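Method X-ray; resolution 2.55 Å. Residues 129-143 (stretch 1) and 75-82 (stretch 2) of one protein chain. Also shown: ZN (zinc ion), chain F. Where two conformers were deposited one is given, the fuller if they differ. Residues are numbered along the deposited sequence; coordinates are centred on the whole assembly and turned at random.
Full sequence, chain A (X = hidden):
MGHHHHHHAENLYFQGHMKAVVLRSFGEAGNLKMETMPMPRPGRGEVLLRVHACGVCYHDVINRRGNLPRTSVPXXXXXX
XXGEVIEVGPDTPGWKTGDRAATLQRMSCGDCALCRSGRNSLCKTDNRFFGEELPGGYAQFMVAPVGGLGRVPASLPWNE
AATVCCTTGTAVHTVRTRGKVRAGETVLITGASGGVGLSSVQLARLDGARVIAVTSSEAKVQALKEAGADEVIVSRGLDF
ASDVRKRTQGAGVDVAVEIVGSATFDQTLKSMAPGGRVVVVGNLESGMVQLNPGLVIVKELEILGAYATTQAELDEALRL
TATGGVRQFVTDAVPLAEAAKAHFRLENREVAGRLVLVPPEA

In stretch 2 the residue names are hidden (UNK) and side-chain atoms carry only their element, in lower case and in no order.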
ATOM      1  N   PHE A 129     -20.946 -10.185 -10.321  1.00 34.36           N
ATOM      2  CA  PHE A 129     -20.076 -11.350 -10.355  1.00 34.58           C
ATOM      3  C   PHE A 129     -20.749 -12.487 -11.111  1.00 34.77           C
ATOM      4  O   PHE A 129     -21.975 -12.629 -11.097  1.00 34.46           O
ATOM      5  CB  PHE A 129     -19.735 -11.816  -8.937  1.00 34.02           C
ATOM      6  CG  PHE A 129     -18.539 -11.132  -8.334  1.00 34.17           C
ATOM      7  CD1 PHE A 129     -18.634  -9.846  -7.835  1.00 34.32           C
ATOM      8  CD2 PHE A 129     -17.322 -11.790  -8.247  1.00 34.71           C
ATOM      9  CE1 PHE A 129     -17.532  -9.222  -7.270  1.00 35.93           C
ATOM     10  CE2 PHE A 129     -16.219 -11.172  -7.684  1.00 36.07           C
ATOM     11  CZ  PHE A 129     -16.324  -9.889  -7.193  1.00 36.92           C
ATOM     12  N   PHE A 130     -19.935 -13.299 -11.778  1.00 48.25           N
ATOM     13  CA  PHE A 130     -20.438 -14.540 -12.347  1.00 47.07           C
ATOM     14  C   PHE A 130     -20.705 -15.542 -11.231  1.00 45.79           C
ATOM     15  O   PHE A 130     -19.896 -15.709 -10.316  1.00 46.19           O
ATOM     16  CB  PHE A 130     -19.440 -15.114 -13.352  1.00 48.08           C
ATOM     17  CG  PHE A 130     -19.381 -14.354 -14.643  1.00 49.13           C
ATOM     18  CD1 PHE A 130     -18.522 -13.279 -14.793  1.00 50.75           C
ATOM     19  CD2 PHE A 130     -20.185 -14.716 -15.711  1.00 48.60           C
ATOM     20  CE1 PHE A 130     -18.470 -12.579 -15.982  1.00 51.82           C
ATOM     21  CE2 PHE A 130     -20.139 -14.016 -16.900  1.00 49.63           C
ATOM     22  CZ  PHE A 130     -19.280 -12.948 -17.036  1.00 51.25           C
ATOM     23  N   GLY A 131     -21.857 -16.204 -11.303  1.00 37.24           N
ATOM     24  CA  GLY A 131     -22.277 -17.091 -10.239  1.00 36.72           C
ATOM     25  C   GLY A 131     -22.976 -16.404  -9.090  1.00 35.93           C
ATOM     26  O   GLY A 131     -23.278 -17.061  -8.085  1.00 35.62           O
ATOM     27  N   GLU A 132     -23.240 -15.102  -9.200  1.00 39.41           N
ATOM     28  CA  GLU A 132     -23.951 -14.368  -8.162  1.00 38.76           C
ATOM     29  C   GLU A 132     -25.114 -13.596  -8.775  1.00 38.61           C
ATOM     30  O   GLU A 132     -26.192 -14.161  -8.976  1.00 38.89           O
ATOM     31  CB  GLU A 132     -22.989 -13.440  -7.418  1.00 39.45           C
ATOM     32  CG  GLU A 132     -21.945 -14.196  -6.607  1.00 39.97           C
ATOM     33  CD  GLU A 132     -20.810 -13.315  -6.130  1.00 41.58           C
ATOM     34  OE1 GLU A 132     -21.058 -12.132  -5.817  1.00 41.81           O
ATOM     35  OE2 GLU A 132     -19.664 -13.809  -6.077  1.00 42.64           O
ATOM     36  N   GLU A 133     -24.918 -12.314  -9.091  1.00 42.29           N
ATOM     37  CA  GLU A 133     -26.005 -11.533  -9.673  0.50 42.40           C
ATOM     38  C   GLU A 133     -26.405 -12.066 -11.042  1.00 42.96           C
ATOM     39  O   GLU A 133     -27.574 -11.960 -11.430  1.00 43.23           O
ATOM     40  CB  GLU A 133     -25.607 -10.060  -9.775  0.50 42.71           C
ATOM     41  CG  GLU A 133     -25.009  -9.488  -8.500  0.50 42.84           C
ATOM     42  CD  GLU A 133     -25.138  -7.980  -8.420  0.50 43.23           C
ATOM     43  OE1 GLU A 133     -26.234  -7.458  -8.715  0.50 42.75           O
ATOM     44  OE2 GLU A 133     -24.142  -7.313  -8.068  0.50 44.67           O
ATOM     45  N   LEU A 134     -25.458 -12.637 -11.785  1.00 45.65           N
ATOM     46  CA  LEU A 134     -25.786 -13.265 -13.052  1.00 46.32           C
ATOM     47  C   LEU A 134     -25.322 -14.719 -13.045  1.00 46.47           C
ATOM     48  O   LEU A 134     -24.343 -15.058 -12.371  1.00 46.21           O
ATOM     49  CB  LEU A 134     -25.163 -12.516 -14.240  1.00 47.03           C
ATOM     50  CG  LEU A 134     -23.683 -12.151 -14.181  1.00 48.65           C
ATOM     51  CD1 LEU A 134     -22.841 -13.306 -14.669  1.00 48.92           C
ATOM     52  CD2 LEU A 134     -23.407 -10.905 -15.008  1.00 50.41           C
ATOM     53  N   PRO A 135     -26.012 -15.601 -13.770  1.00 34.43           N
ATOM     54  CA  PRO A 135     -25.747 -17.038 -13.628  1.00 34.55           C
ATOM     55  C   PRO A 135     -24.297 -17.397 -13.922  1.00 35.05           C
ATOM     56  O   PRO A 135     -23.617 -16.746 -14.719  1.00 35.54           O
ATOM     57  CB  PRO A 135     -26.698 -17.677 -14.645  1.00 35.17           C
ATOM     58  CG  PRO A 135     -27.777 -16.670 -14.837  1.00 34.97           C
ATOM     59  CD  PRO A 135     -27.107 -15.340 -14.719  1.00 34.65           C
ATOM     60  N   GLY A 136     -23.835 -18.469 -13.279  1.00 41.35           N
ATOM     61  CA  GLY A 136     -22.451 -18.879 -13.333  1.00 41.71           C
ATOM     62  C   GLY A 136     -22.205 -20.010 -14.313  1.00 42.90           C
ATOM     63  O   GLY A 136     -23.024 -20.307 -15.190  1.00 43.48           O
ATOM     64  N   GLY A 137     -21.053 -20.656 -14.153  1.00 47.81           N
ATOM     65  CA  GLY A 137     -20.590 -21.689 -15.055  1.00 49.16           C
ATOM     66  C   GLY A 137     -20.854 -23.111 -14.612  1.00 49.81           C
ATOM     67  O   GLY A 137     -20.378 -24.042 -15.273  1.00 51.11           O
ATOM     68  N   TYR A 138     -21.577 -23.317 -13.512  1.00 42.09           N
ATOM     69  CA  TYR A 138     -21.984 -24.661 -13.113  1.00 42.93           C
ATOM     70  C   TYR A 138     -23.123 -25.147 -14.000  1.00 43.69           C
ATOM     71  O   TYR A 138     -24.180 -25.548 -13.501  1.00 43.72           O
ATOM     72  CB  TYR A 138     -22.424 -24.702 -11.645  1.00 42.20           C
ATOM     73  CG  TYR A 138     -21.313 -24.564 -10.631  1.00 41.74           C
ATOM     74  CD1 TYR A 138     -20.018 -24.223 -11.016  1.00 41.79           C
ATOM     75  CD2 TYR A 138     -21.562 -24.784  -9.279  1.00 41.40           C
ATOM     76  CE1 TYR A 138     -19.013 -24.099 -10.090  1.00 41.42           C
ATOM     77  CE2 TYR A 138     -20.557 -24.663  -8.345  1.00 41.05           C
ATOM     78  CZ  TYR A 138     -19.284 -24.321  -8.763  1.00 41.02           C
ATOM     79  OH  TYR A 138     -18.254 -24.190  -7.870  1.00 40.88           O
ATOM     80  N   ALA A 139     -22.922 -25.116 -15.312  1.00 41.58           N
ATOM     81  CA  ALA A 139     -24.000 -25.421 -16.239  1.00 42.26           C
ATOM     82  C   ALA A 139     -23.412 -25.662 -17.621  1.00 43.49           C
ATOM     83  O   ALA A 139     -22.238 -25.386 -17.874  1.00 43.69           O
ATOM     84  CB  ALA A 139     -25.033 -24.292 -16.264  1.00 41.17           C
ATOM     85  N   GLN A 140     -24.252 -26.189 -18.516  1.00 48.23           N
ATOM     86  CA  GLN A 140     -23.830 -26.440 -19.890  1.00 49.61           C
ATOM     87  C   GLN A 140     -23.698 -25.155 -20.696  1.00 49.17           C
ATOM     88  O   GLN A 140     -22.958 -25.133 -21.685  1.00 50.27           O
ATOM     89  CB  GLN A 140     -24.819 -27.375 -20.585  1.00 50.85           C
ATOM     90  CG  GLN A 140     -24.898 -28.761 -19.972  1.00 51.82           C
ATOM     91  CD  GLN A 140     -25.900 -29.653 -20.680  1.00 53.17           C
ATOM     92  OE1 GLN A 140     -27.081 -29.321 -20.785  1.00 52.69           O
ATOM     93  NE2 GLN A 140     -25.431 -30.794 -21.171  1.00 55.03           N
ATOM     94  N   PHE A 141     -24.393 -24.092 -20.295  1.00 42.44           N
ATOM     95  CA  PHE A 141     -24.408 -22.843 -21.039  1.00 42.17           C
ATOM     96  C   PHE A 141     -24.476 -21.680 -20.061  1.00 40.56           C
ATOM     97  O   PHE A 141     -24.828 -21.844 -18.891  1.00 39.65           O
ATOM     98  CB  PHE A 141     -25.599 -22.758 -22.006  1.00 42.68           C
ATOM     99  CG  PHE A 141     -25.664 -23.882 -22.997  1.00 44.36           C
ATOM    100  CD1 PHE A 141     -26.299 -25.071 -22.673  1.00 44.84           C
ATOM    101  CD2 PHE A 141     -25.108 -23.747 -24.258  1.00 45.66           C
ATOM    102  CE1 PHE A 141     -26.366 -26.105 -23.584  1.00 46.53           C
ATOM    103  CE2 PHE A 141     -25.174 -24.779 -25.174  1.00 47.35           C
ATOM    104  CZ  PHE A 141     -25.803 -25.959 -24.837  1.00 47.77           C
ATOM    105  N   MET A 142     -24.143 -20.492 -20.560  1.00 47.36           N
ATOM    106  CA  MET A 142     -24.233 -19.275 -19.767  1.00 46.06           C
ATOM    107  C   MET A 142     -24.092 -18.081 -20.696  1.00 46.47           C
ATOM    108  O   MET A 142     -23.363 -18.137 -21.691  1.00 47.65           O
ATOM    109  CB  MET A 142     -23.154 -19.227 -18.677  1.00 45.38           C
ATOM    110  CG  MET A 142     -21.734 -19.087 -19.206  1.00 46.21           C
ATOM    111  SD  MET A 142     -20.483 -19.171 -17.907  1.00 45.53           S
ATOM    112  CE  MET A 142     -20.861 -17.691 -16.970  1.00 44.06           C
ATOM    113  N   VAL A 143     -24.798 -17.013 -20.363  1.00 38.47           N
ATOM    114  CA  VAL A 143     -24.670 -15.747 -21.072  1.00 38.86           C
ATOM    115  C   VAL A 143     -23.580 -14.928 -20.399  1.00 38.69           C
ATOM    116  O   VAL A 143     -23.387 -14.989 -19.182  1.00 37.99           O
ATOM    117  CB  VAL A 143     -26.017 -14.996 -21.109  1.00 38.48           C
ATOM    118  CG1 VAL A 143     -25.827 -13.539 -21.525  1.00 38.76           C
ATOM    119  CG2 VAL A 143     -26.964 -15.689 -22.071  1.00 38.89           C
ATOM    120  N   UNK A  75     -29.967 -20.362  -7.727  1.00 43.30           N
ATOM    121  CA  UNK A  75     -28.740 -19.759  -8.223  1.00 41.74           C
ATOM    122  C   UNK A  75     -27.868 -20.800  -8.905  1.00 41.62           C
ATOM    123  O   UNK A  75     -27.754 -21.937  -8.437  1.00 41.80           O
ATOM    124  c   UNK A  75     -27.951 -19.096  -7.085  1.00 41.38           C
ATOM    125  N   UNK A  76     -27.259 -20.397 -10.016  1.00 47.13           N
ATOM    126  CA  UNK A  76     -26.229 -21.174 -10.692  1.00 46.62           C
ATOM    127  C   UNK A  76     -24.896 -20.530 -10.338  1.00 45.78           C
ATOM    128  O   UNK A  76     -24.625 -19.391 -10.730  1.00 45.57           O
ATOM    129  c   UNK A  76     -25.289 -21.918 -12.910  1.00 46.54           C
ATOM    130  c   UNK A  76     -28.203 -21.781 -13.989  1.00 48.31           C
ATOM    131  c   UNK A  76     -26.452 -21.212 -12.210  1.00 46.78           C
ATOM    132  c   UNK A  76     -27.779 -21.905 -12.534  1.00 47.92           C
ATOM    133  N   UNK A  77     -24.064 -21.249  -9.597  1.00 40.66           N
ATOM    134  CA  UNK A  77     -22.815 -20.699  -9.098  1.00 40.35           C
ATOM    135  C   UNK A  77     -21.693 -20.898 -10.113  1.00 40.35           C
ATOM    136  O   UNK A  77     -21.842 -21.597 -11.117  1.00 40.60           O
ATOM    137  c   UNK A  77     -23.578 -21.521  -6.746  1.00 40.53           C
ATOM    138  c   UNK A  77     -23.016 -21.977  -5.405  1.00 40.56           C
ATOM    139  c   UNK A  77     -24.397 -20.245  -6.581  1.00 40.44           C
ATOM    140  c   UNK A  77     -22.445 -21.347  -7.762  1.00 40.37           C
ATOM    141  N   UNK A  78     -20.556 -20.267  -9.837  1.00 41.71           N
ATOM    142  CA  UNK A  78     -19.360 -20.461 -10.634  1.00 42.08           C
ATOM    143  C   UNK A  78     -18.964 -19.234 -11.424  1.00 42.06           C
ATOM    144  O   UNK A  78     -19.772 -18.684 -12.180  1.00 41.95           O
ATOM    145  N   UNK A  79     -17.715 -18.797 -11.264  1.00 47.48           N
ATOM    146  CA  UNK A  79     -17.195 -17.636 -11.974  1.00 47.97           C
ATOM    147  C   UNK A  79     -15.962 -17.951 -12.809  1.00 48.74           C
ATOM    148  O   UNK A  79     -15.384 -17.032 -13.404  1.00 49.37           O
ATOM    149  c   UNK A  79     -14.429 -17.024 -10.234  1.00 49.83           C
ATOM    150  c   UNK A  79     -16.864 -16.511 -10.982  1.00 48.53           C
ATOM    151  c   UNK A  79     -14.814 -17.297  -8.093  1.00 49.28           C
ATOM    152  n   UNK A  79     -13.867 -17.308  -9.014  1.00 50.08           N
ATOM    153  n   UNK A  79     -15.964 -17.020  -8.680  1.00 48.62           N
ATOM    154  c   UNK A  79     -15.756 -16.844 -10.031  1.00 48.91           C
ATOM    155  N   UNK A  80     -15.549 -19.215 -12.880  1.00 54.42           N
ATOM    156  CA  UNK A  80     -14.288 -19.592 -13.505  1.00 56.42           C
ATOM    157  C   UNK A  80     -14.560 -20.517 -14.686  1.00 56.91           C
ATOM    158  O   UNK A  80     -14.062 -21.644 -14.731  1.00 58.11           O
ATOM    159  c   UNK A  80     -11.090 -20.482 -11.447  1.00 60.04           C
ATOM    160  o   UNK A  80      -9.848 -20.348 -11.465  1.00 62.02           O
ATOM    161  c   UNK A  80     -13.383 -20.262 -12.468  1.00 57.28           C
ATOM    162  o   UNK A  80     -11.693 -21.044 -10.507  1.00 58.76           O
ATOM    163  c   UNK A  80     -11.906 -19.934 -12.607  1.00 59.30           C
ATOM    164  N   UNK A  81     -15.339 -20.039 -15.651  1.00 41.35           N
ATOM    165  CA  UNK A  81     -15.858 -20.866 -16.729  1.00 41.57           C
ATOM    166  C   UNK A  81     -15.104 -20.602 -18.026  1.00 43.45           C
ATOM    167  O   UNK A  81     -14.730 -19.463 -18.323  1.00 43.93           O
ATOM    168  c   UNK A  81     -17.350 -20.604 -16.939  1.00 40.00           C
ATOM    169  N   UNK A  82     -14.888 -21.666 -18.793  1.00 46.25           N
ATOM    170  CA  UNK A  82     -14.283 -21.593 -20.115  1.00 48.17           C
ATOM    171  C   UNK A  82     -15.177 -22.352 -21.081  1.00 48.38           C
ATOM    172  O   UNK A  82     -15.566 -23.491 -20.803  1.00 48.69           O
ATOM    173  c   UNK A  82     -12.869 -22.182 -20.117  1.00 50.71           C
TER
HETATM  174 ZN    ZN F 402     -12.247 -17.309  -7.818  1.00 70.31          ZN

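Position 75 carries a single side-chain carbon; its CB comes no nearer to stretch 1 than 5.2 Å, to Gly-131 O, and makes no contact. A lone CB and nothing beyond identifies Ala-75.

Position 76 has four side-chain carbons that fork at the first, with one arm two carbons long. This beta-branched group points toward stretch 1, where it meets Pro-135, Tyr-138 and Ala-139; the pattern is that of isoleucine, Ile-76. Its CB lies 4.3 Å from Pro-135 CB, while its CG2 packs 4.2 Å from Tyr-138 CB and 4.1 Å from Ala-139 CB. The backbone is equally engaged: Gly-136 N donates a hydrogen bond to Ile-76 O (2.8 Å), and Gly-131 CA approaches the same oxygen at 3.3 Å in a CA-H...O contact.

At position 77 there are again four carbons, but the fork comes at the second. The CA-to-CB bond points away overall, yet CB sits 3.9 Å from Tyr-138 CD2, off-centre over the ring in a CH-pi contact. A gamma-branched, wholly carbon side chain is leucine, Leu-77. Further along the side chain, Leu-77 CD2 lies 3.7 Å from Gly-131 O. Its carbonyl accepts a hydrogen bond from the backbone of the same tyrosine, Tyr-138 N to Leu-77 O, at 3.0 Å.

Position 78 has no side-chain atoms and is therefore glycine, Gly-78. With phi/psi of 112/126°, a CB would be jammed against the preceding carbonyl oxygen, and it would also lie 2.7 Å from Tyr-138 CD1. The bare CA instead lets the tyrosine ring close in, with Tyr-138 CE1 3.7 Å from Gly-78 CA. Gly-137 N donates to Gly-78 O at 3.1 Å.

Position 79 shows one carbon followed by a five-membered ring of three carbons and two nitrogens. Its CB is 3.2 Å from Phe-130 O and 3.8 Å from Phe-130 CB, whereas the end of the side chain leads away from stretch 1. The ring is an imidazole, so the residue is His-79; its NE2 binds the zinc ion at 2.0 Å, alongside two ligand atoms from elsewhere in the structure.

Position 80 carries three carbons, the last bearing two oxygens; its CA-to-CB bond points away from stretch 1, and the side chain makes no contact with it. The carboxylate and chain length give Glu-80.

Position 81 has one carbon, directed toward stretch 1, 3.6 Å from Met-142 SD and 3.9 Å from Gly-137 CA. It is Ala-81. Position 82 likewise has one carbon, but this points away and makes no contact, as expected for the next residue of a strand; it is Ala-82.

The contact rests on close backbone apposition. Three successive amides, from Gly-136 to Tyr-138, donate to three successive carbonyls, though not in simple order. Glycines permit this approach: an ideal CB on Gly-131 would lie 2.5 Å from Gly-78 N, and one on Gly-136 would lie 2.3 Å from Gly-78 O. Ile-76 and Tyr-138 supply apolar packing beside these backbone hydrogen bonds, while His-79 continues from them to the metal.

Stretch 2, residues 75-82: AILGHEAA
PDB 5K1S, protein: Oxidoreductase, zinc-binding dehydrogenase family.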